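Local coordinates for glycoside hydrolase family 16 protein (Bacteroides ovatus, PDB 7KR6), which is an endo-glucanase that probably hydrolyses O-glycosyl bonds within mixed-linkage beta-glucan chains, at residues I169-S174 / E179-K184; N43-D46 / T51-T54; P119-G124 / S190-N195. The protein carries 1 engineered substitution. One frame throughout, in Å; residues are numbered along the deposited sequence.

Contact 1 of 3, residues I169-S174 / E179-K184. With G2F (2-deoxy-2-fluoro-alpha-D-glucopyranose), chain C.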
loop_
_atom_site.group_PDB
_atom_site.type_symbol
_atom_site.label_atom_id
_atom_site.label_comp_id
_atom_site.label_asym_id
_atom_site.label_seq_id
_atom_site.Cartn_x
_atom_site.Cartn_y
_atom_site.Cartn_z
ATOM N N ILE A 169 7.318 -2.372 -5.633
ATOM C CA ILE A 169 8.720 -1.927 -5.803
ATOM C C ILE A 169 9.004 -0.888 -4.728
ATOM O O ILE A 169 8.137 -0.042 -4.413
ATOM C CB ILE A 169 9.069 -1.444 -7.238
ATOM C CG1 ILE A 169 8.115 -0.366 -7.770
ATOM C CG2 ILE A 169 9.162 -2.618 -8.206
ATOM C CD1 ILE A 169 8.562 0.245 -9.099
ATOM N N HIS A 170 10.218 -0.909 -4.200
ATOM C CA HIS A 170 10.718 0.056 -3.208
ATOM C C HIS A 170 12.047 0.629 -3.719
ATOM O O HIS A 170 12.846 -0.118 -4.262
ATOM C CB HIS A 170 10.940 -0.608 -1.868
ATOM C CG HIS A 170 9.748 -1.271 -1.277
ATOM N ND1 HIS A 170 9.113 -0.762 -0.153
ATOM C CD2 HIS A 170 9.115 -2.404 -1.619
ATOM C CE1 HIS A 170 8.137 -1.579 0.168
ATOM N NE2 HIS A 170 8.109 -2.598 -0.702
ATOM N N TYR A 171 12.265 1.911 -3.507
ATOM C CA TYR A 171 13.423 2.622 -4.072
ATOM C C TYR A 171 13.552 3.962 -3.360
ATOM O O TYR A 171 12.815 4.256 -2.412
ATOM C CB TYR A 171 13.239 2.690 -5.591
ATOM C CG TYR A 171 11.956 3.326 -6.046
ATOM C CD1 TYR A 171 10.799 2.579 -6.156
ATOM C CD2 TYR A 171 11.868 4.684 -6.359
ATOM C CE1 TYR A 171 9.597 3.154 -6.530
ATOM C CE2 TYR A 171 10.689 5.271 -6.778
ATOM C CZ TYR A 171 9.529 4.501 -6.864
ATOM O OH TYR A 171 8.351 5.088 -7.294
ATOM N N GLY A 172 14.558 4.735 -3.759
ATOM C CA GLY A 172 14.836 6.051 -3.145
ATOM C C GLY A 172 16.193 6.034 -2.474
ATOM O O GLY A 172 16.737 4.970 -2.211
ATOM N N PRO A 173 16.807 7.227 -2.297
ATOM C CA PRO A 173 18.203 7.268 -1.892
ATOM C C PRO A 173 18.518 6.925 -0.433
ATOM O O PRO A 173 19.721 6.680 -0.147
ATOM C CB PRO A 173 18.625 8.710 -2.231
ATOM C CG PRO A 173 17.341 9.504 -2.206
ATOM C CD PRO A 173 16.270 8.528 -2.694
ATOM N N SER A 174 17.520 6.852 0.446
ATOM C CA SER A 174 17.693 6.510 1.873
ATOM C C SER A 174 16.350 6.075 2.441
ATOM O O SER A 174 15.349 6.325 1.768
ATOM C CB SER A 174 18.191 7.722 2.635
ATOM O OG SER A 174 17.112 8.638 2.741
ATOM N N GLU A 179 10.503 5.455 -1.265
ATOM C CA GLU A 179 9.335 5.527 -2.171
ATOM C C GLU A 179 8.850 4.100 -2.373
ATOM O O GLU A 179 9.687 3.217 -2.523
ATOM C CB GLU A 179 9.735 6.143 -3.514
ATOM C CG GLU A 179 10.152 7.610 -3.373
ATOM C CD GLU A 179 10.498 8.218 -4.720
ATOM O OE1 GLU A 179 9.711 8.172 -5.623
ATOM O OE2 GLU A 179 11.635 8.700 -4.872
ATOM N N GLN A 180 7.541 3.914 -2.535
ATOM C CA GLN A 180 6.989 2.566 -2.722
ATOM C C GLN A 180 5.831 2.674 -3.707
ATOM O O GLN A 180 5.021 3.625 -3.570
ATOM C CB GLN A 180 6.464 1.989 -1.405
ATOM C CG GLN A 180 5.809 0.634 -1.578
ATOM C CD GLN A 180 5.227 0.029 -0.329
ATOM O OE1 GLN A 180 4.707 -1.094 -0.372
ATOM N NE2 GLN A 180 5.427 0.699 0.792
ATOM N N GLN A 181 5.774 1.734 -4.631
ATOM C CA GLN A 181 4.565 1.443 -5.438
ATOM C C GLN A 181 4.072 0.058 -5.078
ATOM O O GLN A 181 4.882 -0.859 -4.917
ATOM C CB GLN A 181 4.840 1.533 -6.931
ATOM C CG GLN A 181 5.232 2.924 -7.394
ATOM C CD GLN A 181 5.601 2.948 -8.847
ATOM O OE1 GLN A 181 4.884 2.428 -9.690
ATOM N NE2 GLN A 181 6.722 3.574 -9.173
ATOM N N TYR A 182 2.783 -0.151 -4.897
ATOM C CA TYR A 182 2.299 -1.554 -4.831
ATOM C C TYR A 182 0.941 -1.685 -5.508
ATOM O O TYR A 182 0.263 -0.706 -5.838
ATOM C CB TYR A 182 2.264 -2.140 -3.411
ATOM C CG TYR A 182 1.107 -1.731 -2.520
ATOM C CD1 TYR A 182 -0.204 -2.115 -2.778
ATOM C CD2 TYR A 182 1.346 -1.053 -1.341
ATOM C CE1 TYR A 182 -1.241 -1.771 -1.922
ATOM C CE2 TYR A 182 0.326 -0.722 -0.458
ATOM C CZ TYR A 182 -0.973 -1.068 -0.758
ATOM O OH TYR A 182 -1.967 -0.746 0.119
ATOM N N TYR A 183 0.647 -2.939 -5.760
ATOM C CA TYR A 183 -0.609 -3.459 -6.353
ATOM C C TYR A 183 -1.038 -4.649 -5.509
ATOM O O TYR A 183 -0.213 -5.508 -5.150
ATOM C CB TYR A 183 -0.445 -3.757 -7.833
ATOM C CG TYR A 183 -1.586 -4.475 -8.477
ATOM C CD1 TYR A 183 -2.781 -3.813 -8.695
ATOM C CD2 TYR A 183 -1.546 -5.825 -8.775
ATOM C CE1 TYR A 183 -3.872 -4.429 -9.288
ATOM C CE2 TYR A 183 -2.606 -6.431 -9.420
ATOM C CZ TYR A 183 -3.773 -5.745 -9.676
ATOM O OH TYR A 183 -4.859 -6.354 -10.275
ATOM N N LYS A 184 -2.344 -4.757 -5.263
ATOM C CA LYS A 184 -2.937 -5.875 -4.535
ATOM C C LYS A 184 -4.218 -6.249 -5.255
ATOM O O LYS A 184 -5.009 -5.364 -5.573
ATOM C CB LYS A 184 -3.295 -5.489 -3.084
HETATM C C1 G2F C . 9.917 -5.735 0.195
HETATM C C2 G2F C . 10.077 -5.027 1.496
HETATM C C3 G2F C . 10.895 -5.839 2.478
HETATM C C4 G2F C . 10.195 -7.158 2.684
HETATM C C5 G2F C . 10.136 -7.855 1.288
HETATM C C6 G2F C . 9.556 -9.249 1.244
HETATM O O3 G2F C . 11.059 -5.120 3.695
HETATM O O4 G2F C . 10.958 -7.924 3.682
HETATM O O5 G2F C . 9.408 -7.071 0.322
HETATM O O6 G2F C . 8.250 -9.268 1.934
HETATM F F2 G2F C . 10.591 -3.719 1.243
HETATM O O HOH W 1 8.580 7.410 -8.392
#
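Tyr-171 and Glu-179 face each other in an antiparallel beta hairpin at the glycan-binding cleft, and their backbones exchange N-H...O bonds in both directions (Glu-179 N to Tyr-171 O, 2.8 Å). The tyrosine ring, with CG lodged between its backbone N and carbonyl carbon (chi1 56°), swings over the neighbouring strand and receives Glu-179 CB on one face, 3.5 Å from CE2. Beyond it, Gln-181 NE2 gives a nearly straight bond to Tyr-171 OH (2.9 Å), with the hydroxyl lying in the plane of the amide. A water lies 2.6 Å from Tyr-171 OH and donates a hydrogen bond to Glu-179 OE1, which is further bound by Tyr-183 OH of the second subunit.

On the other face of the sheet, Gln-180, its CG anti to the backbone N (chi1 176°), runs extended alongside His-170. Gln-180 CG covers one side of the imidazole (3.9 Å from its centroid), and the amide follows, CD 3.4 Å from His-170 CE1 and the planes 29° apart; sugar fluorine F2 sits over the opposite side, 3.3 Å from NE2. His-178 hydrogen-bonds to His-170 ND1 and should fix the ring's rotation. The chemistry thus divides by face: Tyr-171, Glu-179 and Gln-181 form a polar network reaching the second subunit, while His-170 is held between Gln-180 and sugar.

Contact 2 of 3, residues N43-D46 / T51-T54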
loop_
_atom_site.group_PDB
_atom_site.type_symbol
_atom_site.label_atom_id
_atom_site.label_comp_id
_atom_site.label_asym_id
_atom_site.label_seq_id
_atom_site.Cartn_x
_atom_site.Cartn_y
_atom_site.Cartn_z
ATOM N N ASN A 43 18.034 -29.977 -6.035
ATOM C CA ASN A 43 18.377 -31.369 -5.664
ATOM C C ASN A 43 19.290 -31.347 -4.444
ATOM O O ASN A 43 19.459 -32.383 -3.792
ATOM C CB ASN A 43 19.025 -32.077 -6.835
ATOM C CG ASN A 43 18.046 -32.326 -7.951
ATOM O OD1 ASN A 43 16.899 -32.672 -7.709
ATOM N ND2 ASN A 43 18.478 -32.132 -9.171
ATOM N N PHE A 44 19.913 -30.203 -4.173
ATOM C CA PHE A 44 20.756 -29.942 -2.996
ATOM C C PHE A 44 20.809 -28.433 -2.791
ATOM O O PHE A 44 20.392 -27.683 -3.690
ATOM C CB PHE A 44 22.173 -30.526 -3.175
ATOM C CG PHE A 44 23.019 -29.869 -4.223
ATOM C CD1 PHE A 44 22.761 -30.119 -5.547
ATOM C CD2 PHE A 44 24.059 -29.017 -3.878
ATOM C CE1 PHE A 44 23.513 -29.529 -6.551
ATOM C CE2 PHE A 44 24.769 -28.376 -4.882
ATOM C CZ PHE A 44 24.508 -28.654 -6.209
ATOM N N PHE A 45 21.269 -28.047 -1.616
ATOM C CA PHE A 45 21.471 -26.633 -1.227
ATOM C C PHE A 45 22.860 -26.229 -1.710
ATOM O O PHE A 45 23.893 -26.622 -1.110
ATOM C CB PHE A 45 21.323 -26.415 0.262
ATOM C CG PHE A 45 21.308 -24.951 0.601
ATOM C CD1 PHE A 45 20.157 -24.212 0.369
ATOM C CD2 PHE A 45 22.438 -24.303 1.060
ATOM C CE1 PHE A 45 20.133 -22.864 0.663
ATOM C CE2 PHE A 45 22.413 -22.945 1.319
ATOM C CZ PHE A 45 21.250 -22.236 1.123
ATOM N N ASP A 46 22.887 -25.408 -2.747
ATOM C CA ASP A 46 24.140 -24.986 -3.427
ATOM C C ASP A 46 24.665 -23.692 -2.817
ATOM O O ASP A 46 24.157 -22.593 -3.179
ATOM C CB ASP A 46 23.918 -24.917 -4.915
ATOM C CG ASP A 46 25.176 -24.571 -5.703
ATOM O OD1 ASP A 46 26.231 -24.315 -5.081
ATOM O OD2 ASP A 46 25.075 -24.606 -6.908
ATOM N N THR A 51 22.844 -18.183 0.277
ATOM C CA THR A 51 23.244 -17.993 1.665
ATOM C C THR A 51 21.982 -18.067 2.521
ATOM O O THR A 51 21.040 -17.313 2.225
ATOM C CB THR A 51 23.959 -16.662 1.849
ATOM O OG1 THR A 51 24.940 -16.633 0.818
ATOM C CG2 THR A 51 24.548 -16.453 3.222
ATOM N N LYS A 52 21.991 -18.920 3.532
ATOM C CA LYS A 52 20.990 -18.901 4.621
ATOM C C LYS A 52 21.237 -17.721 5.547
ATOM O O LYS A 52 22.375 -17.450 5.919
ATOM C CB LYS A 52 21.016 -20.216 5.415
ATOM C CG LYS A 52 20.875 -21.461 4.571
ATOM C CD LYS A 52 20.889 -22.706 5.404
ATOM C CE LYS A 52 20.792 -23.984 4.617
ATOM N NZ LYS A 52 20.583 -25.137 5.542
ATOM N N GLU A 53 20.165 -17.020 5.930
ATOM C CA GLU A 53 20.253 -15.824 6.778
ATOM C C GLU A 53 19.955 -16.211 8.212
ATOM O O GLU A 53 19.122 -17.140 8.455
ATOM C CB GLU A 53 19.345 -14.677 6.290
ATOM C CG GLU A 53 19.744 -14.188 4.922
ATOM C CD GLU A 53 19.018 -12.920 4.491
ATOM O OE1 GLU A 53 18.817 -12.071 5.356
ATOM O OE2 GLU A 53 18.634 -12.823 3.320
ATOM N N THR A 54 20.602 -15.479 9.114
ATOM C CA THR A 54 20.453 -15.587 10.585
ATOM C C THR A 54 20.152 -14.214 11.155
ATOM O O THR A 54 20.978 -13.296 10.995
ATOM C CB THR A 54 21.706 -16.137 11.285
ATOM O OG1 THR A 54 21.970 -17.413 10.714
ATOM C CG2 THR A 54 21.474 -16.248 12.778
#
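Phe-45 and Lys-52 meet in a cation-pi and CH-pi arrangement at the surface of the GH16 beta-sandwich, where a loop leaving strand 38-40 turns back into strand 51-52. No hydrogen bond links the segments 43-46 and 51-54, so the evidence for the contact is the geometry of one ring and one aliphatic chain.

Phe-45 has the larger buried area of the two, and its CB is directed at the other segment. With CG anti to the backbone N (chi1 -171°), the ring extends toward segment 51-54 and presents a face to the lysine. Lys-52 arrives obliquely with its chain extended beyond CG, laying two methylenes against that face. CE stands over the middle of the ring, 3.8 Å from the centroid and 11° off the normal; CG touches nearer the far rim, 3.6 Å from Phe-45 CZ. The ammonium lies above the same face but higher, Lys-52 NZ being 5.0 Å from the centroid, so the electrostatic part is probably modest beside the contact made by CE and CG.

NZ also has a hydrogen bond to Val-72 O and a weak one to Ala-69 O, which probably help to fix the end of the chain. Phe-45 itself packs on Val-72 and Val-74, so strand 72-77 takes part in the same cluster. Thr-51 contributes through its backbone, since its CB points away; its OG1 is bonded to Lys-104 NZ. Its closest approach is oblique to the aromatic ring: Thr-51 N lies 4.4 Å from Phe-45 CZ.

Contact 3 of 3, residues P119-G124 / S190-N195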
loop_
_atom_site.group_PDB
_atom_site.type_symbol
_atom_site.label_atom_id
_atom_site.label_comp_id
_atom_site.label_asym_id
_atom_site.label_seq_id
_atom_site.Cartn_x
_atom_site.Cartn_y
_atom_site.Cartn_z
ATOM N N PRO A 119 1.964 -22.378 2.146
ATOM C CA PRO A 119 1.078 -22.748 3.246
ATOM C C PRO A 119 -0.141 -21.810 3.211
ATOM O O PRO A 119 -0.118 -20.714 2.635
ATOM C CB PRO A 119 1.903 -22.448 4.497
ATOM C CG PRO A 119 2.746 -21.290 4.059
ATOM C CD PRO A 119 3.077 -21.547 2.603
ATOM N N LYS A 120 -1.217 -22.237 3.858
ATOM C CA LYS A 120 -2.295 -21.303 4.247
ATOM C C LYS A 120 -1.723 -20.195 5.126
ATOM O O LYS A 120 -1.176 -20.473 6.199
ATOM C CB LYS A 120 -3.428 -22.128 4.865
ATOM C CG LYS A 120 -4.116 -22.964 3.794
ATOM C CD LYS A 120 -5.359 -23.644 4.221
ATOM C CE LYS A 120 -5.738 -24.736 3.244
ATOM N NZ LYS A 120 -6.126 -24.209 1.917
ATOM N N THR A 121 -1.859 -18.948 4.686
ATOM C CA THR A 121 -1.207 -17.810 5.366
ATOM C C THR A 121 -2.100 -17.228 6.455
ATOM O O THR A 121 -1.553 -16.499 7.335
ATOM C CB THR A 121 -0.811 -16.717 4.367
ATOM O OG1 THR A 121 -1.941 -16.266 3.597
ATOM C CG2 THR A 121 0.294 -17.210 3.468
ATOM N N ASN A 122 -3.415 -17.472 6.377
ATOM C CA ASN A 122 -4.398 -16.826 7.284
ATOM C C ASN A 122 -3.855 -16.800 8.723
ATOM O O ASN A 122 -3.469 -17.868 9.244
ATOM C CB ASN A 122 -5.808 -17.454 7.206
ATOM C CG ASN A 122 -6.861 -16.446 7.661
ATOM O OD1 ASN A 122 -6.734 -15.880 8.714
ATOM N ND2 ASN A 122 -7.748 -16.011 6.780
ATOM N N GLY A 123 -3.818 -15.619 9.347
ATOM C CA GLY A 123 -3.401 -15.481 10.761
ATOM C C GLY A 123 -1.939 -15.162 10.946
ATOM O O GLY A 123 -1.421 -15.287 12.063
ATOM N N GLY A 124 -1.266 -14.691 9.893
ATOM C CA GLY A 124 0.018 -14.012 10.081
ATOM C C GLY A 124 1.211 -14.562 9.306
ATOM O O GLY A 124 2.284 -13.935 9.440
ATOM N N SER A 190 -7.391 -20.378 -5.453
ATOM C CA SER A 190 -6.467 -20.449 -4.294
ATOM C C SER A 190 -5.039 -20.774 -4.765
ATOM O O SER A 190 -4.862 -21.664 -5.651
ATOM C CB SER A 190 -6.918 -21.467 -3.285
ATOM O OG SER A 190 -5.922 -21.675 -2.314
ATOM N N LEU A 191 -4.053 -20.032 -4.249
ATOM C CA LEU A 191 -2.607 -20.304 -4.423
ATOM C C LEU A 191 -2.092 -21.095 -3.240
ATOM O O LEU A 191 -0.898 -21.411 -3.224
ATOM C CB LEU A 191 -1.850 -18.990 -4.584
ATOM C CG LEU A 191 -2.242 -18.230 -5.831
ATOM C CD1 LEU A 191 -1.602 -16.844 -5.769
ATOM C CD2 LEU A 191 -1.801 -18.980 -7.106
ATOM N N GLN A 192 -2.996 -21.509 -2.327
ATOM C CA GLN A 192 -2.616 -22.106 -1.039
ATOM C C GLN A 192 -3.398 -23.423 -0.933
ATOM O O GLN A 192 -4.057 -23.642 0.082
ATOM C CB GLN A 192 -2.850 -21.160 0.129
ATOM C CG GLN A 192 -2.050 -19.869 0.026
ATOM C CD GLN A 192 -2.415 -18.847 1.080
ATOM O OE1 GLN A 192 -3.204 -19.123 1.988
ATOM N NE2 GLN A 192 -1.924 -17.625 0.925
ATOM N N ASP A 193 -3.305 -24.207 -1.998
ATOM C CA ASP A 193 -4.266 -25.290 -2.348
ATOM C C ASP A 193 -3.501 -26.621 -2.362
ATOM O O ASP A 193 -4.020 -27.561 -2.951
ATOM C CB ASP A 193 -4.877 -25.054 -3.728
ATOM C CG ASP A 193 -3.895 -24.986 -4.904
ATOM O OD1 ASP A 193 -2.714 -24.675 -4.658
ATOM O OD2 ASP A 193 -4.351 -25.191 -6.078
ATOM N N GLY A 194 -2.284 -26.669 -1.826
ATOM C CA GLY A 194 -1.467 -27.902 -1.831
ATOM C C GLY A 194 -0.821 -28.197 -3.179
ATOM O O GLY A 194 -0.286 -29.311 -3.316
ATOM N N ASN A 195 -0.829 -27.247 -4.115
ATOM C CA ASN A 195 -0.169 -27.405 -5.434
ATOM C C ASN A 195 0.887 -26.311 -5.623
ATOM O O ASN A 195 0.833 -25.274 -4.930
ATOM C CB ASN A 195 -1.145 -27.368 -6.599
ATOM C CG ASN A 195 -2.125 -28.530 -6.573
ATOM O OD1 ASN A 195 -3.308 -28.325 -6.793
ATOM N ND2 ASN A 195 -1.638 -29.734 -6.300
HETATM O O HOH W 2 -4.932 -18.336 3.939
#
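Gln-192 reaches from the loop 190-195 to Thr-121 and its neighbours in the loop 119-124, and hydrogen bonds carry most of the contact. Both ends of its amide are engaged by one residue: Thr-121 N donates to Gln-192 OE1 (3.0 Å), while Gln-192 NE2 donates to Thr-121 OG1 (3.0 Å). Neither bond is ideal. The backbone N approaches OE1 from above the carbonyl plane, and OG1 is tilted 22° from the amide plane; the two side chains cross at about a right angle. Thr-121 OG1 lies between its own backbone N and carbonyl carbon (chi1 56°), which places the hydroxyl near the N-H that binds the same amide. A water adds a third link, accepting from Asn-122 N and donating to Gln-192 OE1 at 2.7 Å.

Lys-120 adds a hydrogen bond from its ammonium. Its chain bends at its last torsion (chi4 -67°) and delivers NZ to Gln-192 O at 2.8 Å, almost in line with the carbonyl; NZ also forms a salt bridge with Glu-162.

The remaining contacts are van der Waals. Thr-121 CG2 lies 3.4 Å from Gln-192 NE2, and Pro-119 O lies along the Gln-192 chain, near CG and 3.3 Å from CD.

Two side-chain-capped turns lie within the second loop. Ser-190 OG accepts from Gln-192 N at 2.9 Å in an ST turn, and Asp-193 OD1 accepts from Asn-195 N in an Asx turn. The whole is a loop-to-loop connection at the margin of a beta-sandwich, with a glutamine from one inter-strand loop gripping the backbone and a side chain of another.

In the fold
From the N terminus, contact 2 comes first: it closes the short loop between strand 38-40 and strand 51-52. It is complete before the others begin, and so stands in series with both. The chain then passes through 119-124, the first half of contact 3, whose partner 190-195 lies 66 residues on. Contact 1, the hairpin of strands 164-171 and 179-186, is nested inside that long excursion. The centres of contacts 1 and 2 are about 28 Å apart, on opposite sides of the chain's centre; contact 3 lies about 26 Å from the first and about 24 Å from the second, centre to centre. Contact 3 joins the loops preceding strands 125-133 and 197-203, while contact 1 borders the glycan cleft.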